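Long-range contacts in transcriptional regulator (Vibrio vulnificus, PDB 4IVN), which binds the pathway intermediate N-acetylmannosamine 6-phosphate and probably represses transcription of the nan operon for sialic acid catabolism: residues A127-C132 with K155-E160; D176-V181 with R200-V205. One frame throughout, in Å; residues are numbered along the deposited sequence.

Contact 1 (A127-C132 with K155-E160); sequences AEFIGC and KAIMFE
Strands 129-132 and 156-159 run parallel, 16° apart, with Ile130 opposite Ala156, Gly131 opposite Ile157 and Cys132 opposite Met158. Four backbone hydrogen bonds join them. The N-H groups of Ile130 and Cys132 point to the carbonyls of Lys155 and Ile157. Those of Ile157 and Phe159 return to Ile130 and Cys132. Just before the strands, a water donates to Glu128 O and accepts from Lys155 N.

On one face, the ring of Phe129 and the side chain of Ile157 cross obliquely. Phe129 CZ lies 3.3 Å from Ile157 CG2, a tight contact. Farther on, Ile157 CD1 lies over one face of the Phe159 ring, toward its rim. The edge of that ring meets Cys132 O, 3.5 Å from Phe159 CD1.

The strands are the two beta elements of a beta-alpha-beta crossover in the SIS domain. Its helix, 137-151, covers the other face, where Leu149 meets Ile130 and Ala156. On this face the chain of Met158 bends at chi2 (54°), which places SD beside Cys132. Met158 SD lies 3.6 Å from Cys132 CB and also touches Cys132 O. Strand 129-133 then leads toward Val135 to Ser138, which line the sugar phosphate pocket.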
# COMPACT_ATOMS: atom_id res chain seq x y z
N ALA A 127 10.15 -21.65 2.23
CA ALA A 127 10.60 -21.19 0.93
C ALA A 127 12.02 -20.62 1.04
O ALA A 127 12.35 -19.91 1.99
CB ALA A 127 9.63 -20.19 0.37
N GLU A 128 12.87 -20.94 0.08
CA GLU A 128 14.17 -20.29 0.03
C GLU A 128 14.11 -18.98 -0.79
O GLU A 128 14.89 -18.02 -0.59
CB GLU A 128 15.18 -21.26 -0.58
CG GLU A 128 15.61 -22.31 0.49
CD GLU A 128 16.58 -23.35 -0.07
OE1 GLU A 128 16.49 -23.67 -1.27
OE2 GLU A 128 17.44 -23.87 0.67
N PHE A 129 13.14 -18.91 -1.69
CA PHE A 129 13.09 -17.69 -2.57
C PHE A 129 11.64 -17.43 -2.85
O PHE A 129 10.86 -18.40 -3.09
CB PHE A 129 13.87 -17.90 -3.89
CG PHE A 129 13.65 -16.76 -4.92
CD1 PHE A 129 14.44 -15.63 -4.89
CD2 PHE A 129 12.60 -16.83 -5.86
CE1 PHE A 129 14.25 -14.61 -5.85
CE2 PHE A 129 12.40 -15.81 -6.78
CZ PHE A 129 13.24 -14.71 -6.77
N ILE A 130 11.25 -16.16 -2.77
CA ILE A 130 9.86 -15.83 -2.96
C ILE A 130 9.77 -14.76 -4.04
O ILE A 130 10.35 -13.61 -3.90
CB ILE A 130 9.21 -15.32 -1.63
CG1 ILE A 130 9.26 -16.45 -0.56
CG2 ILE A 130 7.72 -14.89 -1.85
CD1 ILE A 130 8.80 -16.01 0.82
N GLY A 131 9.05 -15.10 -5.09
CA GLY A 131 8.85 -14.19 -6.22
C GLY A 131 7.45 -13.60 -6.11
O GLY A 131 6.47 -14.35 -5.85
N CYS A 132 7.28 -12.30 -6.35
CA CYS A 132 5.92 -11.72 -6.25
C CYS A 132 5.58 -11.00 -7.56
O CYS A 132 6.49 -10.43 -8.16
CB CYS A 132 5.84 -10.69 -5.13
SG CYS A 132 6.34 -11.40 -3.53
N LYS A 155 14.38 -14.04 1.21
CA LYS A 155 14.66 -13.37 -0.10
C LYS A 155 13.34 -13.20 -0.84
O LYS A 155 12.64 -14.21 -1.06
CB LYS A 155 15.60 -14.28 -0.94
CG LYS A 155 16.95 -14.52 -0.23
CD LYS A 155 17.64 -13.13 -0.21
CE LYS A 155 19.14 -13.19 0.11
NZ LYS A 155 19.39 -14.03 1.33
N ALA A 156 12.96 -11.97 -1.16
CA ALA A 156 11.71 -11.74 -1.90
C ALA A 156 12.01 -10.74 -2.97
O ALA A 156 12.69 -9.70 -2.75
CB ALA A 156 10.61 -11.23 -0.99
N ILE A 157 11.51 -11.04 -4.16
CA ILE A 157 11.55 -10.04 -5.22
C ILE A 157 10.15 -9.77 -5.71
O ILE A 157 9.37 -10.70 -6.01
CB ILE A 157 12.39 -10.54 -6.39
CG1 ILE A 157 12.41 -9.48 -7.51
CG2 ILE A 157 11.76 -11.77 -6.94
CD1 ILE A 157 13.39 -9.85 -8.54
N MET A 158 9.81 -8.49 -5.79
CA MET A 158 8.60 -8.06 -6.47
C MET A 158 8.91 -7.66 -7.95
O MET A 158 9.79 -6.84 -8.20
CB MET A 158 7.95 -6.96 -5.64
CG MET A 158 6.71 -6.29 -6.21
SD MET A 158 5.47 -7.47 -6.62
CE MET A 158 4.44 -6.46 -7.71
N PHE A 159 8.21 -8.24 -8.92
CA PHE A 159 8.36 -7.81 -10.34
C PHE A 159 7.11 -6.97 -10.74
O PHE A 159 5.96 -7.49 -10.68
CB PHE A 159 8.35 -9.07 -11.26
CG PHE A 159 9.47 -10.06 -11.01
CD1 PHE A 159 9.34 -11.07 -10.06
CD2 PHE A 159 10.63 -10.03 -11.80
CE1 PHE A 159 10.35 -12.04 -9.89
CE2 PHE A 159 11.64 -10.95 -11.59
CZ PHE A 159 11.48 -11.97 -10.66
N GLU A 160 7.24 -5.75 -11.26
CA GLU A 160 6.10 -5.35 -12.23
C GLU A 160 6.50 -5.43 -13.72
O GLU A 160 5.56 -5.19 -14.66
CB GLU A 160 5.45 -3.95 -11.96
CG GLU A 160 5.09 -3.77 -10.51
CD GLU A 160 6.28 -3.42 -9.68
OE1 GLU A 160 7.39 -3.28 -10.24
OE2 GLU A 160 6.09 -3.25 -8.47
O HOH W 1 14.87 -16.74 1.79

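Contact 2 (D176-V181 with R200-V205); sequences DLWFAV and RDIPVV
Trp178 O accepts a hydrogen bond of 2.8 Å from Val205 N, nearly straight at 166°. It also receives a weaker CA-H...O contact from Val204, with Val204 CA 3.3 Å from Trp178 O. Val205 O has a similar pair of partners. It accepts a hydrogen bond from Ala180 N, and Phe179 CA makes a CA-H...O contact of 3.2 Å to Val205 O. A third hydrogen bond runs from Trp178 N to Pro203 O.

The segments are parallel here, with Trp178 opposite Val204 and Phe179 opposite Val205. They are the strands of a beta-alpha-beta unit of the SIS domain, whose helix is 188-199. That helix ends in a Schellman motif with Asp201 as C-prime residue, and the chain then passes through Ile202 and Pro203 into strand 204-208. The helix covers the face carrying Trp178, Ala180 and Val204. Strand 176-181 leads directly to Ser182, Ser183 and Ser184 of the sugar phosphate pocket.

Ile202 CG2 comes to the edge of the indole, in its plane, 3.6 Å from Trp178 CD1. Ile202 CG2 also lies 3.4 Å from Asp176 O. Trp178 NE1 bonds to Ser172 OG, which tethers the ring edge next to Ile202. Asp176 OD2 takes bonds from the same hydroxyl and from Ser173 N.

On the other face, Phe179 and Val205 lie side by side and point the same way. Val205 CG1 is anti to its backbone N (chi1 174°) and sits 3.4 Å from Phe179 CE2. Leu177 crosses Pro203 at about a right angle, with Leu177 CD1 3.7 Å from Pro203 CG. Helix 114-126 packs over this face through Val124, Ile120 and Arg123.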
# COMPACT_ATOMS: atom_id res chain seq x y z
N ASP A 176 11.64 -22.61 -4.44
CA ASP A 176 11.00 -21.26 -4.77
C ASP A 176 9.51 -21.29 -4.33
O ASP A 176 8.91 -22.35 -4.32
CB ASP A 176 11.03 -20.97 -6.29
CG ASP A 176 12.42 -20.87 -6.82
OD1 ASP A 176 13.32 -20.64 -5.97
OD2 ASP A 176 12.63 -20.95 -8.08
N LEU A 177 8.89 -20.12 -4.15
CA LEU A 177 7.45 -19.97 -3.93
C LEU A 177 7.05 -18.64 -4.63
O LEU A 177 7.80 -17.64 -4.58
CB LEU A 177 7.18 -19.75 -2.44
CG LEU A 177 5.80 -19.23 -1.91
CD1 LEU A 177 4.82 -20.37 -2.14
CD2 LEU A 177 5.77 -18.98 -0.41
N TRP A 178 5.90 -18.62 -5.29
CA TRP A 178 5.41 -17.39 -6.00
C TRP A 178 4.13 -16.87 -5.42
O TRP A 178 3.24 -17.65 -5.11
CB TRP A 178 5.13 -17.67 -7.45
CG TRP A 178 6.44 -17.93 -8.11
CD1 TRP A 178 7.16 -19.13 -8.17
CD2 TRP A 178 7.23 -16.95 -8.73
NE1 TRP A 178 8.36 -18.93 -8.81
CE2 TRP A 178 8.46 -17.63 -9.18
CE3 TRP A 178 7.03 -15.59 -9.05
CZ2 TRP A 178 9.45 -16.96 -9.90
CZ3 TRP A 178 8.04 -14.92 -9.75
CH2 TRP A 178 9.22 -15.60 -10.19
N PHE A 179 4.01 -15.54 -5.31
CA PHE A 179 2.74 -14.92 -5.01
C PHE A 179 2.24 -14.13 -6.24
O PHE A 179 3.00 -13.35 -6.84
CB PHE A 179 2.97 -13.93 -3.90
CG PHE A 179 2.97 -14.59 -2.54
CD1 PHE A 179 4.15 -15.08 -2.03
CD2 PHE A 179 1.80 -14.74 -1.81
CE1 PHE A 179 4.21 -15.67 -0.77
CE2 PHE A 179 1.86 -15.36 -0.56
CZ PHE A 179 3.03 -15.88 -0.09
N ALA A 180 1.01 -14.37 -6.64
CA ALA A 180 0.42 -13.69 -7.82
C ALA A 180 -0.57 -12.75 -7.16
O ALA A 180 -1.51 -13.22 -6.56
CB ALA A 180 -0.33 -14.74 -8.75
N VAL A 181 -0.31 -11.43 -7.24
CA VAL A 181 -1.19 -10.42 -6.66
C VAL A 181 -2.02 -9.75 -7.73
O VAL A 181 -1.51 -9.05 -8.62
CB VAL A 181 -0.37 -9.30 -5.92
CG1 VAL A 181 -1.34 -8.33 -5.16
CG2 VAL A 181 0.65 -10.00 -4.99
N ARG A 200 5.41 -25.77 -13.63
CA ARG A 200 6.61 -26.48 -13.27
C ARG A 200 6.52 -27.05 -11.85
O ARG A 200 7.56 -27.33 -11.28
CB ARG A 200 7.77 -25.51 -13.30
CG ARG A 200 8.21 -25.24 -14.70
CD ARG A 200 9.13 -24.07 -14.68
NE ARG A 200 10.40 -24.41 -14.00
CZ ARG A 200 11.38 -25.11 -14.56
NH1 ARG A 200 11.26 -25.58 -15.81
NH2 ARG A 200 12.49 -25.31 -13.89
N ASP A 201 5.31 -27.19 -11.32
CA ASP A 201 5.05 -27.72 -9.97
C ASP A 201 5.71 -26.92 -8.83
O ASP A 201 6.05 -27.50 -7.80
CB ASP A 201 5.42 -29.20 -9.89
CG ASP A 201 4.79 -29.96 -11.01
OD1 ASP A 201 3.56 -29.86 -11.15
OD2 ASP A 201 5.51 -30.57 -11.83
N ILE A 202 5.83 -25.60 -9.01
CA ILE A 202 6.35 -24.72 -7.95
C ILE A 202 5.13 -24.11 -7.33
O ILE A 202 4.25 -23.74 -8.10
CB ILE A 202 7.26 -23.64 -8.57
CG1 ILE A 202 8.43 -24.34 -9.31
CG2 ILE A 202 7.71 -22.59 -7.50
CD1 ILE A 202 9.19 -25.42 -8.53
N PRO A 203 4.98 -24.06 -5.98
CA PRO A 203 3.77 -23.49 -5.44
C PRO A 203 3.50 -22.01 -5.79
O PRO A 203 4.44 -21.17 -5.87
CB PRO A 203 3.93 -23.63 -3.88
CG PRO A 203 5.45 -23.64 -3.72
CD PRO A 203 5.95 -24.43 -4.92
N VAL A 204 2.22 -21.71 -6.01
CA VAL A 204 1.80 -20.35 -6.36
C VAL A 204 0.71 -20.01 -5.41
O VAL A 204 -0.26 -20.77 -5.36
CB VAL A 204 1.27 -20.28 -7.83
CG1 VAL A 204 0.69 -18.88 -8.17
CG2 VAL A 204 2.36 -20.67 -8.83
N VAL A 205 0.80 -18.88 -4.74
CA VAL A 205 -0.27 -18.43 -3.79
C VAL A 205 -0.87 -17.15 -4.42
O VAL A 205 -0.13 -16.21 -4.72
CB VAL A 205 0.32 -18.05 -2.40
CG1 VAL A 205 -0.74 -17.44 -1.44
CG2 VAL A 205 0.91 -19.32 -1.72

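How the contacts relate
Both contacts belong to one parallel sheet and follow each other along the chain, each closing a beta-alpha-beta unit. Strands 129-133 and 176-181 are neighbours, so the contacts meet directly. Gly131 O lies 2.8 Å from Phe179 N, and Phe129 O is equally close to Leu177 N; both are probable hydrogen bonds. Contact 1 includes strand 156-159, at the edge of the sheet within this chain, and is only partly buried. Exposed Glu128 and Lys155 border it. Contact 2 lies further inside and is buried, with no exposed residue among those that touch. It buries a similar area, but more apolar side-chain pairs meet across it.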